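Side-chain contacts in Succinylglutamatedesuccinylase/aspartoacylase (Rhodobacter sphaeroides 2.4.1, PDB 3CDX), which probably acts as a metal-dependent hydrolase of linear amide or ester bonds, and binds calcium in this crystal: residues A[97-101]-A[102-106]; A[226-229]-A[230-233]. All coordinates share one frame; numbering follows the deposited sequence. Where two conformers were deposited one is given.

Contact 1: residues A[97-101]-A[102-106]; sequences MPAIQ and SDTRL
Ala-99 O, one turn short of the end of helix 97-102, receives the backbone N-H of Thr-104 at 2.8 Å from Thr-104 N, in a nearly straight bond (164° at the hydrogen). Two more backbone bonds support this turn. Ser-102 N still makes the ordinary helical bond to Pro-98 O (3.1 Å), whereas Asp-103 N approaches Ile-100 O, 3.0 Å away, from well above the carbonyl plane, 73° out of it.

The two hydroxyls extend the network. Thr-104 OG1 donates to Leu-106 O at 2.6 Å, close to the carbonyl axis, and lies 2.7 Å from Ser-102 OG. The serine hydroxyl is also 3.2 Å from Ala-99 O, so its one proton has two possible takers. With chi1 at 64°, Ser-102 OG sits between its own N and carbonyl carbon, folded back toward the helix end.

The Ala-99 methyl packs against backbone oxygens, CB 3.3 Å from Thr-104 O and somewhat farther from Leu-106 O.

Outside the turn, Asp-103 OD1 is hydrogen-bonded to Tyr-67 OH, and Arg-105 NE forms a salt bridge with Asp-113 while its side chain packs on His-63 and Glu-66, two calcium ligands. Asp-103 has positive phi, and the paired bonds Thr-104 to Ala-99 and Asp-103 to Ile-100 define a Schellman motif, a helix C-capping turn; Arg-105, two residues on, lies beside the calcium site.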
loop_
_atom_site.group_PDB
_atom_site.type_symbol
_atom_site.label_atom_id
_atom_site.label_comp_id
_atom_site.label_asym_id
_atom_site.label_seq_id
_atom_site.Cartn_x
_atom_site.Cartn_y
_atom_site.Cartn_z
ATOM N N MET A 97 9.983 -10.450 -16.197
ATOM C CA MET A 97 10.309 -9.028 -16.382
ATOM C C MET A 97 9.741 -8.067 -15.333
ATOM O O MET A 97 10.468 -7.210 -14.828
ATOM C CB MET A 97 9.921 -8.556 -17.783
ATOM C CG MET A 97 11.063 -8.777 -18.823
ATOM S SD MET A 97 12.652 -7.956 -18.398
ATOM C CE MET A 97 12.268 -6.315 -18.035
ATOM N N PRO A 98 8.444 -8.220 -14.965
ATOM C CA PRO A 98 7.966 -7.292 -13.901
ATOM C C PRO A 98 8.709 -7.410 -12.566
ATOM O O PRO A 98 8.940 -6.393 -11.882
ATOM C CB PRO A 98 6.469 -7.646 -13.756
ATOM C CG PRO A 98 6.098 -8.376 -15.104
ATOM C CD PRO A 98 7.369 -9.125 -15.462
ATOM N N ALA A 99 9.078 -8.625 -12.172
ATOM C CA ALA A 99 9.796 -8.813 -10.899
ATOM C C ALA A 99 11.242 -8.351 -11.023
ATOM O O ALA A 99 11.874 -7.941 -10.035
ATOM C CB ALA A 99 9.737 -10.289 -10.458
ATOM N N ILE A 100 11.774 -8.461 -12.241
ATOM C CA ILE A 100 13.108 -7.952 -12.561
ATOM C C ILE A 100 13.122 -6.421 -12.344
ATOM O O ILE A 100 14.012 -5.874 -11.668
ATOM C CB ILE A 100 13.504 -8.368 -13.999
ATOM C CG1 ILE A 100 13.822 -9.862 -14.017
ATOM C CG2 ILE A 100 14.722 -7.553 -14.538
ATOM C CD1 ILE A 100 14.143 -10.420 -15.410
ATOM N N GLN A 101 12.087 -5.761 -12.861
ATOM C CA GLN A 101 11.959 -4.305 -12.729
ATOM C C GLN A 101 11.860 -3.895 -11.285
ATOM O O GLN A 101 12.512 -2.932 -10.866
ATOM C CB GLN A 101 10.780 -3.789 -13.562
ATOM C CG GLN A 101 11.114 -3.954 -15.044
ATOM C CD GLN A 101 10.009 -3.561 -16.009
ATOM O OE1 GLN A 101 10.249 -2.769 -16.926
ATOM N NE2 GLN A 101 8.803 -4.143 -15.841
ATOM N N SER A 102 11.072 -4.642 -10.505
ATOM C CA SER A 102 10.921 -4.334 -9.073
ATOM C C SER A 102 12.075 -4.902 -8.214
ATOM O O SER A 102 12.167 -4.644 -6.982
ATOM C CB SER A 102 9.576 -4.827 -8.563
ATOM O OG SER A 102 9.552 -6.222 -8.668
ATOM N N ASP A 103 12.969 -5.665 -8.843
ATOM C CA ASP A 103 14.074 -6.297 -8.101
ATOM C C ASP A 103 13.554 -7.184 -6.982
ATOM O O ASP A 103 14.078 -7.183 -5.872
ATOM C CB ASP A 103 15.131 -5.275 -7.597
ATOM C CG ASP A 103 16.453 -5.948 -7.114
ATOM O OD1 ASP A 103 16.656 -7.152 -7.355
ATOM O OD2 ASP A 103 17.327 -5.265 -6.529
ATOM N N THR A 104 12.512 -7.964 -7.262
ATOM C CA THR A 104 11.953 -8.808 -6.212
ATOM C C THR A 104 11.843 -10.256 -6.664
ATOM O O THR A 104 11.822 -10.538 -7.849
ATOM C CB THR A 104 10.529 -8.306 -5.716
ATOM O OG1 THR A 104 9.645 -8.235 -6.833
ATOM C CG2 THR A 104 10.618 -6.923 -5.089
ATOM N N ARG A 105 11.743 -11.155 -5.683
ATOM C CA ARG A 105 11.441 -12.567 -5.905
ATOM C C ARG A 105 10.006 -12.744 -6.384
ATOM O O ARG A 105 9.784 -13.450 -7.386
ATOM C CB ARG A 105 11.630 -13.342 -4.608
ATOM C CG ARG A 105 11.557 -14.844 -4.801
ATOM C CD ARG A 105 11.698 -15.538 -3.447
ATOM N NE ARG A 105 11.488 -16.980 -3.560
ATOM C CZ ARG A 105 12.442 -17.848 -3.864
ATOM N NH1 ARG A 105 13.682 -17.429 -4.100
ATOM N NH2 ARG A 105 12.158 -19.133 -3.946
ATOM N N LEU A 106 9.044 -12.134 -5.659
ATOM C CA LEU A 106 7.609 -12.237 -5.950
ATOM C C LEU A 106 7.227 -11.208 -6.983
ATOM O O LEU A 106 7.890 -10.160 -7.101
ATOM C CB LEU A 106 6.747 -11.969 -4.677
ATOM C CG LEU A 106 7.088 -12.760 -3.394
ATOM C CD1 LEU A 106 5.975 -12.646 -2.333
ATOM C CD2 LEU A 106 7.392 -14.192 -3.704
#

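Contact 2: residues A[226-229]-A[230-233]; sequences VRIG and KRGI
Val-226 O takes the N-H of Lys-230 at 2.9 Å from Lys-230 N, the first of four successive i to i+4 bonds in this piece of the alpha helix 223-239. Arg-231 N reaches Arg-227 O, Gly-232 N reaches Ile-228 O at 2.8 Å, and Ile-233 N reaches Gly-229 O. All four carbonyls of 226-229 are therefore used by the next turn, and Ile-228 O probably takes a second donor, a water. The Gly-232 bond is the most bent, with 141° at the hydrogen.

Side chains lie over some of these oxygens. The CG of Lys-230 comes within 3.3 Å of Val-226 O, and its chain then runs extended to NZ, which has a weak, long ion pair with Asp-75 on helix 68-79. In Ile-233 a chi1 of 64° makes CG1 and CG2 both flank the backbone N, which brings each branch to 3.6 Å from Gly-229 O. That residue also packs on Leu-76 and Phe-182, seating the helix against helices 68-79 and 169-182.

The arginines find their protein partners outside these two segments. Arg-231 NH1 lies at the edge of the Arg-227 guanidinium, near its plane and 4.3 Å from Arg-227 NH1. Their like charges are probably eased by Glu-224, which forms a salt bridge with Arg-227 NH2, and by the carbonyls of Gly-183 and Ala-250, which take Arg-231 NH2 and NH1. Ile-228 runs beside Arg-231, pointing the same way; the approach of its CD1 to Arg-231 NH2 (3.8 Å) holds for one of two conformers and is doubtful. Bent at chi3 (75°), Arg-231 brings NE round to the water, which lies at the guanidinium edge, in plane, and accepts from Arg-231 NE at 3.0 Å while probably donating to Ile-228 O, 2.9 Å from the water oxygen.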
loop_
_atom_site.group_PDB
_atom_site.type_symbol
_atom_site.label_atom_id
_atom_site.label_comp_id
_atom_site.label_asym_id
_atom_site.label_seq_id
_atom_site.Cartn_x
_atom_site.Cartn_y
_atom_site.Cartn_z
ATOM N N VAL A 226 29.143 -14.736 -11.406
ATOM C CA VAL A 226 29.008 -14.332 -12.803
ATOM C C VAL A 226 30.043 -15.106 -13.652
ATOM O O VAL A 226 29.708 -15.580 -14.737
ATOM C CB VAL A 226 29.212 -12.810 -12.964
ATOM C CG1 VAL A 226 29.355 -12.415 -14.427
ATOM C CG2 VAL A 226 28.054 -11.998 -12.281
ATOM N N ARG A 227 31.280 -15.228 -13.157
ATOM C CA ARG A 227 32.343 -15.927 -13.874
ATOM C C ARG A 227 31.993 -17.420 -14.034
ATOM O O ARG A 227 32.092 -17.946 -15.094
ATOM C CB ARG A 227 33.694 -15.782 -13.141
ATOM C CG ARG A 227 34.913 -16.405 -13.936
ATOM C CD ARG A 227 36.255 -16.326 -13.150
ATOM N NE ARG A 227 36.175 -17.086 -11.892
ATOM C CZ ARG A 227 36.298 -18.417 -11.800
ATOM N NH1 ARG A 227 36.507 -19.161 -12.880
ATOM N NH2 ARG A 227 36.207 -19.012 -10.629
ATOM N N ILE A 228 31.561 -18.067 -12.963
ATOM C CA ILE A 228 31.246 -19.499 -12.994
ATOM C C ILE A 228 30.029 -19.773 -13.881
ATOM O O ILE A 228 30.012 -20.735 -14.660
ATOM C CB ILE A 228 31.115 -20.054 -11.555
ATOM C CG1 ILE A 228 32.507 -20.133 -10.894
ATOM C CG2 ILE A 228 30.338 -21.393 -11.500
ATOM C CD1 ILE A 228 33.447 -21.249 -11.422
ATOM N N GLY A 229 29.032 -18.898 -13.804
ATOM C CA GLY A 229 27.858 -19.001 -14.656
ATOM C C GLY A 229 28.121 -18.784 -16.132
ATOM O O GLY A 229 27.637 -19.545 -16.962
ATOM N N LYS A 230 28.879 -17.758 -16.486
ATOM C CA LYS A 230 29.252 -17.530 -17.883
ATOM C C LYS A 230 30.017 -18.740 -18.473
ATOM O O LYS A 230 29.682 -19.246 -19.563
ATOM C CB LYS A 230 30.142 -16.298 -18.009
ATOM C CG LYS A 230 29.443 -14.910 -17.948
ATOM C CD LYS A 230 30.449 -13.756 -18.266
ATOM C CE LYS A 230 29.725 -12.458 -18.616
ATOM N NZ LYS A 230 30.597 -11.312 -19.059
ATOM N N ARG A 231 31.057 -19.193 -17.772
ATOM C CA ARG A 231 31.789 -20.406 -18.201
ATOM C C ARG A 231 30.868 -21.655 -18.236
ATOM O O ARG A 231 30.969 -22.467 -19.127
ATOM C CB ARG A 231 33.012 -20.634 -17.306
ATOM C CG ARG A 231 33.969 -21.750 -17.785
ATOM C CD ARG A 231 35.094 -22.014 -16.814
ATOM N NE ARG A 231 34.657 -22.753 -15.642
ATOM C CZ ARG A 231 35.480 -23.194 -14.695
ATOM N NH1 ARG A 231 36.782 -22.989 -14.797
ATOM N NH2 ARG A 231 35.012 -23.869 -13.672
ATOM N N GLY A 232 29.986 -21.808 -17.250
ATOM C CA GLY A 232 29.202 -23.044 -17.138
ATOM C C GLY A 232 28.279 -23.261 -18.307
ATOM O O GLY A 232 28.059 -24.407 -18.724
ATOM N N ILE A 233 27.700 -22.175 -18.826
ATOM C CA ILE A 233 26.784 -22.311 -19.938
ATOM C C ILE A 233 27.491 -22.631 -21.252
ATOM O O ILE A 233 26.963 -23.409 -22.046
ATOM C CB ILE A 233 25.742 -21.143 -20.054
ATOM C CG1 ILE A 233 26.389 -19.780 -20.337
ATOM C CG2 ILE A 233 24.872 -21.091 -18.758
ATOM C CD1 ILE A 233 25.352 -18.612 -20.492
HETATM O O HOH W 1 31.814 -23.006 -14.685
#

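How the contacts relate
Coming from the N terminus, the chain passes strand 87-92 and reaches contact 1 first, where the short helix 97-102 ends and its cap closes a tight turn into the loop leading to helix 126-138. Contact 2 comes much later, inside helix 223-239, and closes no loop: it holds two adjoining stretches of one helix together. The two are in series, neither nested nor crossed, with nearest atoms about 13 Å apart. Both lie within the catalytic domain. Contact 1 lies beside the calcium site and meets two other subunits, whereas contact 2 seats helix 223-239 against helices 68-79 and 169-182, farther from the metal ligands.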